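Uncharacterized protein (Enterococcus faecalis, PDB 3PM7) is of unknown function but belongs to the PC4-like transcriptional coactivator family, and so may bind nucleic acid as relatives do. Local coordinates at residues E3-E8 with I30-R35; W23-N28 with L41-P46. All blocks are in the same frame, centred on the assembly; numbering follows the deposited sequence.

The four segments alternate along the chain: 3-8, 23-28, 30-35, then 41-46. Contact 2 is the pairing of strands 24-30 and 38-44, the two middle strands of a four-stranded antiparallel sheet, and contact 1 sets the N-terminal helix 3-8 against residues at the end of that same hairpin, where strand 24-30 runs into the loop. Their centres lie about 15 Å apart, yet they share an apolar, largely aromatic patch, because Trp44 of contact 2 packs on Phe5, Ile30 and Trp32 of contact 1. The helix is therefore tied to the central hairpin twice, through the loop and through this patch. Contact 2 also faces the second subunit, whereas contact 1 does not touch it.

Contact 1. Residues E3-E8 with I30-R35; sequences EEFSYE and ISWNGR. With SO4 (sulfate ion), chain C.
Phe5 and Trp32 meet rim to rim: CE1 of Phe5 stands 4.2 Å from CZ3 of Trp32, each atom near the plane of the other ring, at its edge. One face of the Trp32 indole is covered from within its own segment by CG2 of Ile30, which sits over the ring centre. Glu8 comes up to the same edge of the indole that Phe5 touches. Its OE2 is 3.9 Å from Trp32 CE3, and the carboxylate plane stands 88° from the ring plane.

The other oxygen turns to the backbone. Asn33 N donates to Glu8 OE1 over 3.2 Å, approaching on the anti side and 31° out of the carboxylate plane. Glu8 CB and CG pass close to Ser31 O; beyond CG the chain is extended (chi2 175°), carrying the carboxylate on toward Trp32 and Asn33.

Glu8 is the last residue of helix 3-8, which here joins the loop that follows strand 24-30 of the sheet. Ser31 N donates a hydrogen bond to Glu8 O at 2.9 Å, and the same carbonyl receives a CA-H...O contact from Ile30 CA at 3.3 Å. Met51 and Trp44 of the same chain pack against both Phe5 and Trp32. Farther along the loop Arg35 grips a sulfate, probably from the crystallisation liquor, with NH1 2.8 Å from O4 and NH2 hydrogen-bonded to O1.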
loop_
_atom_site.group_PDB
_atom_site.type_symbol
_atom_site.label_atom_id
_atom_site.label_comp_id
_atom_site.label_asym_id
_atom_site.label_seq_id
_atom_site.Cartn_x
_atom_site.Cartn_y
_atom_site.Cartn_z
ATOM N N GLU A 3 3.293 23.262 -1.300
ATOM C CA GLU A 3 4.493 23.233 -0.480
ATOM C C GLU A 3 4.134 22.552 0.832
ATOM O O GLU A 3 5.002 22.240 1.647
ATOM C CB GLU A 3 5.010 24.648 -0.210
ATOM C CG GLU A 3 4.925 25.596 -1.397
ATOM C CD GLU A 3 3.583 26.308 -1.486
ATOM O OE1 GLU A 3 2.854 26.349 -0.468
ATOM O OE2 GLU A 3 3.258 26.830 -2.574
ATOM N N GLU A 4 2.838 22.333 1.032
ATOM C CA GLU A 4 2.358 21.648 2.219
ATOM C C GLU A 4 2.691 20.169 2.114
ATOM O O GLU A 4 3.164 19.552 3.069
ATOM C CB GLU A 4 0.857 21.855 2.389
ATOM C CG GLU A 4 0.385 21.680 3.813
ATOM C CD GLU A 4 -1.041 22.147 4.013
ATOM O OE1 GLU A 4 -1.513 22.997 3.221
ATOM O OE2 GLU A 4 -1.690 21.658 4.961
ATOM N N PHE A 5 2.461 19.596 0.943
ATOM C CA PHE A 5 2.867 18.222 0.703
ATOM C C PHE A 5 4.388 18.062 0.868
ATOM O O PHE A 5 4.855 17.088 1.456
ATOM C CB PHE A 5 2.397 17.761 -0.679
ATOM C CG PHE A 5 0.927 17.417 -0.743
ATOM C CD1 PHE A 5 0.317 16.702 0.281
ATOM C CD2 PHE A 5 0.151 17.831 -1.816
ATOM C CE1 PHE A 5 -1.011 16.376 0.217
ATOM C CE2 PHE A 5 -1.184 17.511 -1.895
ATOM C CZ PHE A 5 -1.779 16.775 -0.874
ATOM N N SER A 6 5.159 19.029 0.385
ATOM C CA SER A 6 6.618 18.912 0.432
ATOM C C SER A 6 7.128 18.851 1.867
ATOM O O SER A 6 8.131 18.206 2.156
ATOM C CB SER A 6 7.287 20.071 -0.311
ATOM O OG SER A 6 7.221 21.266 0.451
ATOM N N TYR A 7 6.430 19.528 2.770
ATOM C CA TYR A 7 6.770 19.474 4.182
ATOM C C TYR A 7 6.354 18.134 4.816
ATOM O O TYR A 7 7.041 17.589 5.692
ATOM C CB TYR A 7 6.095 20.639 4.908
ATOM C CG TYR A 7 6.441 20.722 6.379
ATOM C CD1 TYR A 7 5.526 20.316 7.353
ATOM C CD2 TYR A 7 7.687 21.203 6.798
ATOM C CE1 TYR A 7 5.838 20.392 8.704
ATOM C CE2 TYR A 7 8.009 21.281 8.142
ATOM C CZ TYR A 7 7.078 20.876 9.090
ATOM O OH TYR A 7 7.393 20.936 10.425
ATOM N N GLU A 8 5.217 17.606 4.384
ATOM C CA GLU A 8 4.672 16.387 4.980
ATOM C C GLU A 8 5.381 15.121 4.484
ATOM O O GLU A 8 5.513 14.145 5.225
ATOM C CB GLU A 8 3.162 16.319 4.727
ATOM C CG GLU A 8 2.413 17.491 5.374
ATOM C CD GLU A 8 0.932 17.504 5.042
ATOM O OE1 GLU A 8 0.126 17.684 5.973
ATOM O OE2 GLU A 8 0.573 17.333 3.858
ATOM N N ILE A 30 5.581 9.655 5.525
ATOM C CA ILE A 30 4.837 10.898 5.592
ATOM C C ILE A 30 4.391 11.212 7.010
ATOM O O ILE A 30 3.989 10.304 7.760
ATOM C CB ILE A 30 3.585 10.821 4.703
ATOM C CG1 ILE A 30 4.005 10.623 3.249
ATOM C CG2 ILE A 30 2.754 12.097 4.813
ATOM C CD1 ILE A 30 2.923 10.934 2.284
ATOM N N SER A 31 4.488 12.488 7.373
ATOM C CA SER A 31 3.888 12.980 8.595
ATOM C C SER A 31 2.698 13.839 8.167
ATOM O O SER A 31 2.893 14.928 7.644
ATOM C CB SER A 31 4.891 13.832 9.390
ATOM O OG SER A 31 4.340 14.278 10.637
ATOM N N TRP A 32 1.469 13.344 8.340
ATOM C CA TRP A 32 0.288 14.194 8.097
ATOM C C TRP A 32 0.120 15.186 9.240
ATOM O O TRP A 32 -0.079 14.786 10.389
ATOM C CB TRP A 32 -1.009 13.354 7.953
ATOM C CG TRP A 32 -0.962 12.317 6.840
ATOM C CD1 TRP A 32 -1.063 10.958 6.979
ATOM C CD2 TRP A 32 -0.821 12.565 5.431
ATOM N NE1 TRP A 32 -0.986 10.355 5.747
ATOM C CE2 TRP A 32 -0.841 11.318 4.785
ATOM C CE3 TRP A 32 -0.684 13.721 4.657
ATOM C CZ2 TRP A 32 -0.726 11.193 3.400
ATOM C CZ3 TRP A 32 -0.581 13.595 3.287
ATOM C CH2 TRP A 32 -0.606 12.342 2.670
ATOM N N ASN A 33 0.212 16.480 8.932
ATOM C CA ASN A 33 -0.068 17.528 9.902
ATOM C C ASN A 33 0.649 17.341 11.233
ATOM O O ASN A 33 0.035 17.520 12.279
ATOM C CB ASN A 33 -1.576 17.627 10.181
ATOM C CG ASN A 33 -2.393 17.863 8.932
ATOM O OD1 ASN A 33 -2.564 16.960 8.111
ATOM N ND2 ASN A 33 -2.932 19.071 8.795
ATOM N N GLY A 34 1.936 16.990 11.212
ATOM C CA GLY A 34 2.717 16.920 12.443
ATOM C C GLY A 34 2.479 15.649 13.248
ATOM O O GLY A 34 2.971 15.503 14.370
ATOM N N ARG A 35 1.723 14.718 12.682
ATOM C CA ARG A 35 1.450 13.458 13.357
ATOM C C ARG A 35 2.655 12.507 13.227
ATOM O O ARG A 35 3.549 12.736 12.401
ATOM C CB ARG A 35 0.191 12.807 12.745
ATOM C CG ARG A 35 -1.107 13.601 12.981
ATOM C CD ARG A 35 -1.427 13.651 14.456
ATOM N NE ARG A 35 -1.855 12.331 14.910
ATOM C CZ ARG A 35 -1.721 11.903 16.160
ATOM N NH1 ARG A 35 -1.147 12.677 17.068
ATOM N NH2 ARG A 35 -2.146 10.699 16.498
HETATM S S SO4 C . -2.888 10.630 19.785
HETATM O O1 SO4 C . -2.905 9.403 18.991
HETATM O O2 SO4 C . -4.027 11.464 19.411
HETATM O O3 SO4 C . -2.977 10.296 21.203
HETATM O O4 SO4 C . -1.647 11.362 19.541
#

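Contact 2. Residues W23-N28 with L41-P46; sequences WRKELN and LREWAP
Trp23 lies against Ala45 and Pro46 where the antiparallel beta hairpin of strands 24-30 and 38-44 opens at the end away from its connecting loop. Ala45 CA sits over the indole, 3.6 Å from the centroid of the five-membered ring in a CH-pi contact, and CB of the same residue touches Trp23 CE2. Pro46 CD is over the same ring, 3.9 Å from Trp23 CD1. Near the plane of the indole, Glu43 CG meets Trp23 CE3 at 3.7 Å.

Behind these side chains the short strands 24-28 and 41-44 run antiparallel, 143° between their N-to-C directions. Arg24 and Trp44 form one hydrogen-bonded pair, Glu26 and Arg42 the next, and each is closed by two N-H...O bonds. Of these, Trp44 N to Arg24 O is 2.8 Å, while Arg42 N to Glu26 O stretches to 3.2 Å.

On the sheet face with Lys25 and Leu27, the Glu43 chain is bent at chi2 (79°), which turns CD toward the neighbouring strand; OE1 rests against the lysine chain, 3.3 Å from Lys25 CB. The ammonium goes past it: Lys25 NZ makes a salt bridge to Glu61 of the second subunit and a hydrogen bond to Thr56 O, also of the second subunit. Leu27 CB and Leu41 CD1 pack on this same face, and Leu41 meets its counterpart in the second subunit.

The other face carries Trp44. Arg42 CD covers one face of its indole toward the rim, while the Arg42 guanidinium is held by a salt bridge to Asp40 and by Gly52 O. The Glu26 side chain crosses the Trp44 side chain at about a right angle, its CB 3.9 Å from Trp44 CD1. A water in the plane of the ring accepts from Trp44 NE1 and, weakly, from Asn28 ND2.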
loop_
_atom_site.group_PDB
_atom_site.type_symbol
_atom_site.label_atom_id
_atom_site.label_comp_id
_atom_site.label_asym_id
_atom_site.label_seq_id
_atom_site.Cartn_x
_atom_site.Cartn_y
_atom_site.Cartn_z
ATOM N N TRP A 23 1.084 10.663 -13.301
ATOM C CA TRP A 23 0.797 10.324 -11.910
ATOM C C TRP A 23 1.596 9.079 -11.569
ATOM O O TRP A 23 1.809 8.223 -12.426
ATOM C CB TRP A 23 -0.697 10.056 -11.705
ATOM C CG TRP A 23 -1.548 11.299 -11.639
ATOM C CD1 TRP A 23 -1.708 12.236 -12.617
ATOM C CD2 TRP A 23 -2.377 11.717 -10.546
ATOM N NE1 TRP A 23 -2.570 13.217 -12.198
ATOM C CE2 TRP A 23 -2.999 12.920 -10.931
ATOM C CE3 TRP A 23 -2.643 11.195 -9.274
ATOM C CZ2 TRP A 23 -3.876 13.618 -10.085
ATOM C CZ3 TRP A 23 -3.515 11.888 -8.434
ATOM C CH2 TRP A 23 -4.119 13.083 -8.847
ATOM N N ARG A 24 2.034 8.967 -10.319
ATOM C CA ARG A 24 2.834 7.818 -9.900
ATOM C C ARG A 24 2.247 7.179 -8.653
ATOM O O ARG A 24 1.799 7.881 -7.750
ATOM C CB ARG A 24 4.263 8.270 -9.563
ATOM C CG ARG A 24 5.051 8.884 -10.719
ATOM C CD ARG A 24 5.847 10.074 -10.198
ATOM N NE ARG A 24 7.282 9.833 -10.146
ATOM C CZ ARG A 24 8.085 10.278 -9.179
ATOM N NH1 ARG A 24 7.598 10.971 -8.153
ATOM N NH2 ARG A 24 9.383 10.014 -9.232
ATOM N N LYS A 25 2.299 5.856 -8.572
ATOM C CA LYS A 25 1.981 5.175 -7.322
ATOM C C LYS A 25 3.261 5.090 -6.519
ATOM O O LYS A 25 4.287 4.625 -7.034
ATOM C CB LYS A 25 1.398 3.777 -7.578
ATOM C CG LYS A 25 0.665 3.230 -6.353
ATOM C CD LYS A 25 -0.157 1.962 -6.654
ATOM C CE LYS A 25 -1.424 2.243 -7.463
ATOM N NZ LYS A 25 -1.965 0.948 -8.056
ATOM N N GLU A 26 3.233 5.571 -5.275
ATOM C CA GLU A 26 4.477 5.797 -4.539
ATOM C C GLU A 26 4.435 5.224 -3.141
ATOM O O GLU A 26 3.417 5.289 -2.493
ATOM C CB GLU A 26 4.744 7.310 -4.406
ATOM C CG GLU A 26 5.178 8.028 -5.681
ATOM C CD GLU A 26 5.328 9.537 -5.487
ATOM O OE1 GLU A 26 5.504 10.005 -4.324
ATOM O OE2 GLU A 26 5.269 10.263 -6.508
ATOM N N LEU A 27 5.550 4.687 -2.665
ATOM C CA LEU A 27 5.703 4.457 -1.237
ATOM C C LEU A 27 6.494 5.631 -0.680
ATOM O O LEU A 27 7.659 5.832 -1.055
ATOM C CB LEU A 27 6.484 3.172 -0.968
ATOM C CG LEU A 27 6.677 2.899 0.530
ATOM C CD1 LEU A 27 5.320 2.499 1.135
ATOM C CD2 LEU A 27 7.696 1.789 0.756
ATOM N N ASN A 28 5.877 6.416 0.198
ATOM C CA ASN A 28 6.565 7.529 0.883
ATOM C C ASN A 28 6.451 7.414 2.386
ATOM O O ASN A 28 5.510 6.798 2.882
ATOM C CB ASN A 28 5.946 8.876 0.489
ATOM C CG ASN A 28 6.171 9.204 -0.978
ATOM O OD1 ASN A 28 7.280 9.063 -1.479
ATOM N ND2 ASN A 28 5.122 9.633 -1.668
ATOM N N LEU A 41 1.108 4.567 0.857
ATOM C CA LEU A 41 1.165 3.969 -0.481
ATOM C C LEU A 41 -0.014 4.519 -1.263
ATOM O O LEU A 41 -1.158 4.273 -0.912
ATOM C CB LEU A 41 1.036 2.451 -0.366
ATOM C CG LEU A 41 1.393 1.598 -1.579
ATOM C CD1 LEU A 41 2.824 1.847 -1.969
ATOM C CD2 LEU A 41 1.178 0.121 -1.264
ATOM N N ARG A 42 0.253 5.286 -2.310
ATOM C CA ARG A 42 -0.797 6.116 -2.864
ATOM C C ARG A 42 -0.387 6.674 -4.223
ATOM O O ARG A 42 0.798 6.773 -4.524
ATOM C CB ARG A 42 -1.022 7.251 -1.848
ATOM C CG ARG A 42 -1.861 8.429 -2.263
ATOM C CD ARG A 42 -1.868 9.481 -1.122
ATOM N NE ARG A 42 -1.972 8.839 0.188
ATOM C CZ ARG A 42 -3.116 8.477 0.773
ATOM N NH1 ARG A 42 -4.285 8.706 0.172
ATOM N NH2 ARG A 42 -3.096 7.890 1.972
ATOM N N GLU A 43 -1.366 7.066 -5.028
ATOM C CA GLU A 43 -1.108 7.710 -6.315
ATOM C C GLU A 43 -0.918 9.226 -6.114
ATOM O O GLU A 43 -1.664 9.849 -5.365
ATOM C CB GLU A 43 -2.278 7.446 -7.268
ATOM C CG GLU A 43 -1.940 7.610 -8.765
ATOM C CD GLU A 43 -1.199 6.419 -9.348
ATOM O OE1 GLU A 43 -1.284 5.319 -8.768
ATOM O OE2 GLU A 43 -0.523 6.582 -10.387
ATOM N N TRP A 44 0.087 9.806 -6.778
ATOM C CA TRP A 44 0.391 11.231 -6.653
ATOM C C TRP A 44 0.552 11.881 -8.019
ATOM O O TRP A 44 1.190 11.304 -8.912
ATOM C CB TRP A 44 1.709 11.408 -5.919
ATOM C CG TRP A 44 1.652 11.110 -4.467
ATOM C CD1 TRP A 44 1.905 9.909 -3.863
ATOM C CD2 TRP A 44 1.328 12.038 -3.416
ATOM N NE1 TRP A 44 1.763 10.035 -2.490
ATOM C CE2 TRP A 44 1.400 11.332 -2.200
ATOM C CE3 TRP A 44 0.987 13.392 -3.392
ATOM C CZ2 TRP A 44 1.143 11.932 -0.978
ATOM C CZ3 TRP A 44 0.731 13.998 -2.157
ATOM C CH2 TRP A 44 0.818 13.266 -0.975
ATOM N N ALA A 45 0.017 13.089 -8.171
ATOM C CA ALA A 45 0.206 13.858 -9.398
ATOM C C ALA A 45 1.690 14.141 -9.613
ATOM O O ALA A 45 2.483 14.005 -8.681
ATOM C CB ALA A 45 -0.602 15.160 -9.343
ATOM N N PRO A 46 2.072 14.542 -10.843
ATOM C CA PRO A 46 3.470 14.777 -11.242
ATOM C C PRO A 46 4.383 15.428 -10.181
ATOM O O PRO A 46 5.387 14.824 -9.779
ATOM C CB PRO A 46 3.325 15.687 -12.465
ATOM C CG PRO A 46 2.055 15.223 -13.093
ATOM C CD PRO A 46 1.142 14.806 -11.961
HETATM O O HOH W 1 2.527 8.149 -0.636
#